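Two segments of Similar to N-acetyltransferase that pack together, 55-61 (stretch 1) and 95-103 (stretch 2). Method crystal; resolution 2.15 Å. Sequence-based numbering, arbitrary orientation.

Stretch 1, residues 55-61: IFVFEEN
Stretch 2, residues 95-103: GKGIASQLL

Residues 56-60 lie in an extended strand, with phi from -143° to -99° and psi from 121° to 147°, and residues 98-103 form the first turns of a helix that continues later in the chain. The axes approach to 9.1 Å, and their N-to-C directions differ by 143°, so the helix runs roughly antiparallel to the strand. The register is set by Phe 58 and Ile 98, whose CA atoms lie 6.9 Å apart. Gly 97 takes the N-cap position with phi/psi 75/23, a positive phi that favours glycine; Gly 97 O accepts from Gln 101 N at 3.2 Å.

Phe 58 covers the most surface, 103 of the 341 Å² buried in total. Its CB points toward the helix and chi1 of 179° (t), with chi2 of 96°, turns one face of the ring to Ile 98. Ile 98 CG1 sits 3.7 Å from the ring centroid of Phe 58, 11° off the normal, a CH-pi contact that the flat aromatic face suits, while Ile 98 CG2 reaches Phe 58 CB at 3.6 Å. The branched side chain (chi1 -68°, m; chi2 165°, t) thus meets both ring and CB. Near the ring plane, Gln 101 OE1 approaches Phe 58 CE1 at 3.8 Å.

Leu 102 contributes 60 Å². Its CA-to-CB bond points sideways, but chi1 -75° (m) and chi2 166° (t) bring the end nearer: Leu 102 CD2 lies 4.1 Å from Phe 56 CB, and Leu 102 CD1 lies 4.4 Å from Phe 58 CB. Phe 56 points its CB toward the helix, although its ring leads away. These four residues are buried, and their apolar side chains bring no polar group needing a partner.

At the more exposed end, Glu 60, extended with chi1 and chi2 both t, meets the oppositely charged Lys 96 (m, t, p, t). Lys 96 NZ donates to Glu 60 OE2 at 2.4 Å, a very short hydrogen bond within a salt bridge.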

ATOM      1  N   ILE A  55     -11.085 -25.054  11.198  1.00 13.07           N
ATOM      2  CA  ILE A  55      -9.818 -24.769  11.850  1.00 15.18           C
ATOM      3  C   ILE A  55      -8.846 -25.802  11.304  1.00 15.39           C
ATOM      4  O   ILE A  55      -9.086 -27.004  11.419  1.00 12.75           O
ATOM      5  CB  ILE A  55      -9.898 -24.937  13.378  1.00 14.29           C
ATOM      6  CG1 ILE A  55     -11.099 -24.180  13.944  1.00 16.93           C
ATOM      7  CG2 ILE A  55      -8.602 -24.445  14.032  1.00 14.62           C
ATOM      8  CD1 ILE A  55     -11.423 -24.525  15.389  1.00 18.60           C
ATOM      9  N   PHE A  56      -7.761 -25.343  10.694  1.00  9.30           N
ATOM     10  CA  PHE A  56      -6.762 -26.260  10.172  1.00 12.34           C
ATOM     11  C   PHE A  56      -5.481 -26.083  10.960  1.00 12.60           C
ATOM     12  O   PHE A  56      -5.176 -24.987  11.416  1.00  8.83           O
ATOM     13  CB  PHE A  56      -6.508 -25.992   8.686  1.00 12.92           C
ATOM     14  CG  PHE A  56      -7.733 -26.152   7.832  1.00 17.57           C
ATOM     15  CD1 PHE A  56      -8.271 -27.416   7.601  1.00 12.25           C
ATOM     16  CD2 PHE A  56      -8.345 -25.045   7.262  1.00 14.20           C
ATOM     17  CE1 PHE A  56      -9.397 -27.569   6.813  1.00 15.50           C
ATOM     18  CE2 PHE A  56      -9.477 -25.188   6.478  1.00 18.75           C
ATOM     19  CZ  PHE A  56     -10.002 -26.453   6.249  1.00 17.66           C
ATOM     20  N   VAL A  57      -4.751 -27.174  11.139  1.00 10.63           N
ATOM     21  CA  VAL A  57      -3.416 -27.129  11.706  1.00 14.98           C
ATOM     22  C   VAL A  57      -2.427 -27.740  10.722  1.00 18.78           C
ATOM     23  O   VAL A  57      -2.759 -28.658   9.949  1.00 21.18           O
ATOM     24  CB  VAL A  57      -3.312 -27.860  13.073  1.00 15.51           C
ATOM     25  CG1 VAL A  57      -4.176 -27.175  14.118  1.00 12.75           C
ATOM     26  CG2 VAL A  57      -3.696 -29.329  12.933  1.00 15.37           C
ATOM     27  N   PHE A  58      -1.222 -27.187  10.745  1.00 10.61           N
ATOM     28  CA  PHE A  58      -0.065 -27.789  10.126  1.00 10.10           C
ATOM     29  C   PHE A  58       0.676 -28.477  11.243  1.00 15.68           C
ATOM     30  O   PHE A  58       1.115 -27.822  12.239  1.00 17.39           O
ATOM     31  CB  PHE A  58       0.847 -26.739   9.506  1.00 11.56           C
ATOM     32  CG  PHE A  58       2.070 -27.314   8.872  1.00 14.46           C
ATOM     33  CD1 PHE A  58       2.102 -27.565   7.511  1.00 13.23           C
ATOM     34  CD2 PHE A  58       3.191 -27.608   9.634  1.00 16.00           C
ATOM     35  CE1 PHE A  58       3.227 -28.100   6.921  1.00 19.02           C
ATOM     36  CE2 PHE A  58       4.322 -28.148   9.053  1.00 17.02           C
ATOM     37  CZ  PHE A  58       4.341 -28.392   7.691  1.00 21.61           C
ATOM     38  N   GLU A  59       0.816 -29.789  11.051  1.00 17.49           N
ATOM     39  CA  GLU A  59       1.452 -30.693  11.996  1.00 23.43           C
ATOM     40  C   GLU A  59       2.650 -31.373  11.336  1.00 23.07           C
ATOM     41  O   GLU A  59       2.560 -31.848  10.199  1.00 26.07           O
ATOM     42  CB  GLU A  59       0.436 -31.739  12.469  1.00 24.01           C
ATOM     43  CG  GLU A  59       0.995 -32.816  13.387  1.00 31.63           C
ATOM     44  CD  GLU A  59      -0.051 -33.855  13.782  1.00 38.74           C
ATOM     45  OE1 GLU A  59      -0.393 -34.712  12.942  1.00 39.83           O
ATOM     46  OE2 GLU A  59      -0.539 -33.814  14.932  1.00 44.67           O
ATOM     47  N   GLU A  60       3.775 -31.399  12.048  1.00 22.11           N
ATOM     48  CA  GLU A  60       4.983 -32.063  11.551  1.00 25.89           C
ATOM     49  C   GLU A  60       5.736 -32.763  12.681  1.00 23.76           C
ATOM     50  O   GLU A  60       5.983 -32.160  13.727  1.00 23.81           O
ATOM     51  CB  GLU A  60       5.907 -31.062  10.860  1.00 27.89           C
ATOM     52  CG  GLU A  60       7.172 -31.672  10.287  1.00 32.92           C
ATOM     53  CD  GLU A  60       8.058 -30.635   9.615  1.00 36.55           C
ATOM     54  OE1 GLU A  60       8.020 -30.534   8.371  1.00 35.29           O
ATOM     55  OE2 GLU A  60       8.791 -29.921  10.335  1.00 41.10           O
ATOM     56  N   ASN A  61       6.093 -34.028  12.462  1.00 20.43           N
ATOM     57  CA  ASN A  61       6.781 -34.831  13.476  1.00 22.21           C
ATOM     58  C   ASN A  61       6.057 -34.816  14.813  1.00 16.54           C
ATOM     59  O   ASN A  61       6.686 -34.690  15.870  1.00 16.92           O
ATOM     60  CB  ASN A  61       8.234 -34.375  13.647  1.00 26.76           C
ATOM     61  CG  ASN A  61       9.062 -34.594  12.392  1.00 33.49           C
ATOM     62  OD1 ASN A  61       8.856 -35.568  11.662  1.00 35.97           O
ATOM     63  ND2 ASN A  61       9.993 -33.682  12.126  1.00 34.18           N
ATOM     64  N   GLY A  95       9.673 -19.696   7.835  1.00 29.76           N
ATOM     65  CA  GLY A  95      10.515 -19.940   6.673  1.00 29.29           C
ATOM     66  C   GLY A  95      10.325 -21.314   6.048  1.00 31.09           C
ATOM     67  O   GLY A  95      11.043 -21.680   5.114  1.00 32.04           O
ATOM     68  N   LYS A  96       9.350 -22.071   6.547  1.00 27.50           N
ATOM     69  CA  LYS A  96       9.106 -23.421   6.046  1.00 27.10           C
ATOM     70  C   LYS A  96       7.933 -23.497   5.056  1.00 25.47           C
ATOM     71  O   LYS A  96       7.588 -24.584   4.584  1.00 26.25           O
ATOM     72  CB  LYS A  96       8.867 -24.378   7.216  1.00 30.97           C
ATOM     73  CG  LYS A  96       9.977 -24.363   8.252  1.00 37.74           C
ATOM     74  CD  LYS A  96       9.793 -25.471   9.279  1.00 40.84           C
ATOM     75  CE  LYS A  96       9.817 -26.826   8.601  1.00 45.77           C
ATOM     76  NZ  LYS A  96       9.950 -27.935   9.577  1.00 48.82           N
ATOM     77  N   GLY A  97       7.328 -22.353   4.746  1.00 20.36           N
ATOM     78  CA  GLY A  97       6.181 -22.325   3.847  1.00 13.85           C
ATOM     79  C   GLY A  97       4.892 -22.821   4.490  1.00 11.52           C
ATOM     80  O   GLY A  97       3.947 -23.223   3.797  1.00 10.26           O
ATOM     81  N   ILE A  98       4.839 -22.766   5.818  1.00 13.30           N
ATOM     82  CA  ILE A  98       3.665 -23.237   6.557  1.00 12.69           C
ATOM     83  C   ILE A  98       2.469 -22.283   6.397  1.00 12.38           C
ATOM     84  O   ILE A  98       1.329 -22.723   6.192  1.00 11.06           O
ATOM     85  CB  ILE A  98       4.006 -23.439   8.042  1.00 12.24           C
ATOM     86  CG1 ILE A  98       4.984 -24.607   8.193  1.00 10.90           C
ATOM     87  CG2 ILE A  98       2.753 -23.728   8.863  1.00 13.48           C
ATOM     88  CD1 ILE A  98       5.635 -24.647   9.552  1.00  7.67           C
ATOM     89  N   ALA A  99       2.733 -20.981   6.485  1.00  8.10           N
ATOM     90  CA  ALA A  99       1.692 -19.977   6.267  1.00 12.77           C
ATOM     91  C   ALA A  99       1.079 -20.139   4.885  1.00 13.94           C
ATOM     92  O   ALA A  99      -0.139 -20.145   4.740  1.00 15.96           O
ATOM     93  CB  ALA A  99       2.258 -18.567   6.442  1.00 11.85           C
ATOM     94  N   SER A 100       1.927 -20.289   3.873  1.00 15.13           N
ATOM     95  CA  SER A 100       1.472 -20.483   2.498  1.00 13.17           C
ATOM     96  C   SER A 100       0.559 -21.707   2.325  1.00 13.69           C
ATOM     97  O   SER A 100      -0.493 -21.630   1.671  1.00 15.25           O
ATOM     98  CB  SER A 100       2.691 -20.583   1.574  1.00 14.66           C
ATOM     99  OG  SER A 100       2.306 -20.847   0.243  1.00 15.72           O
ATOM    100  N   GLN A 101       0.948 -22.834   2.915  1.00 18.43           N
ATOM    101  CA  GLN A 101       0.134 -24.051   2.830  1.00 22.79           C
ATOM    102  C   GLN A 101      -1.210 -23.898   3.547  1.00 19.41           C
ATOM    103  O   GLN A 101      -2.261 -24.383   3.067  1.00 18.42           O
ATOM    104  CB  GLN A 101       0.909 -25.259   3.377  1.00 22.43           C
ATOM    105  CG  GLN A 101       2.097 -25.686   2.502  1.00 23.01           C
ATOM    106  CD  GLN A 101       2.769 -26.961   3.003  1.00 28.08           C
ATOM    107  OE1 GLN A 101       2.114 -27.977   3.249  1.00 30.65           O
ATOM    108  NE2 GLN A 101       4.079 -26.901   3.174  1.00 30.82           N
ATOM    109  N   LEU A 102      -1.178 -23.222   4.694  1.00 14.29           N
ATOM    110  CA  LEU A 102      -2.410 -22.949   5.423  1.00 13.77           C
ATOM    111  C   LEU A 102      -3.342 -22.045   4.611  1.00 13.84           C
ATOM    112  O   LEU A 102      -4.523 -22.337   4.478  1.00 15.22           O
ATOM    113  CB  LEU A 102      -2.112 -22.362   6.808  1.00 11.62           C
ATOM    114  CG  LEU A 102      -1.609 -23.421   7.795  1.00 11.11           C
ATOM    115  CD1 LEU A 102      -1.019 -22.789   9.017  1.00  9.39           C
ATOM    116  CD2 LEU A 102      -2.749 -24.332   8.193  1.00  9.38           C
ATOM    117  N   LEU A 103      -2.806 -20.967   4.044  1.00 14.25           N
ATOM    118  CA  LEU A 103      -3.619 -20.046   3.253  1.00 13.55           C
ATOM    119  C   LEU A 103      -4.228 -20.766   2.063  1.00  9.86           C
ATOM    120  O   LEU A 103      -5.402 -20.585   1.744  1.00 11.16           O
ATOM    121  CB  LEU A 103      -2.783 -18.855   2.770  1.00 11.45           C
ATOM    122  CG  LEU A 103      -3.538 -17.879   1.874  1.00 11.16           C
ATOM    123  CD1 LEU A 103      -4.856 -17.439   2.516  1.00  5.99           C
ATOM    124  CD2 LEU A 103      -2.663 -16.663   1.575  1.00 14.57           C
TER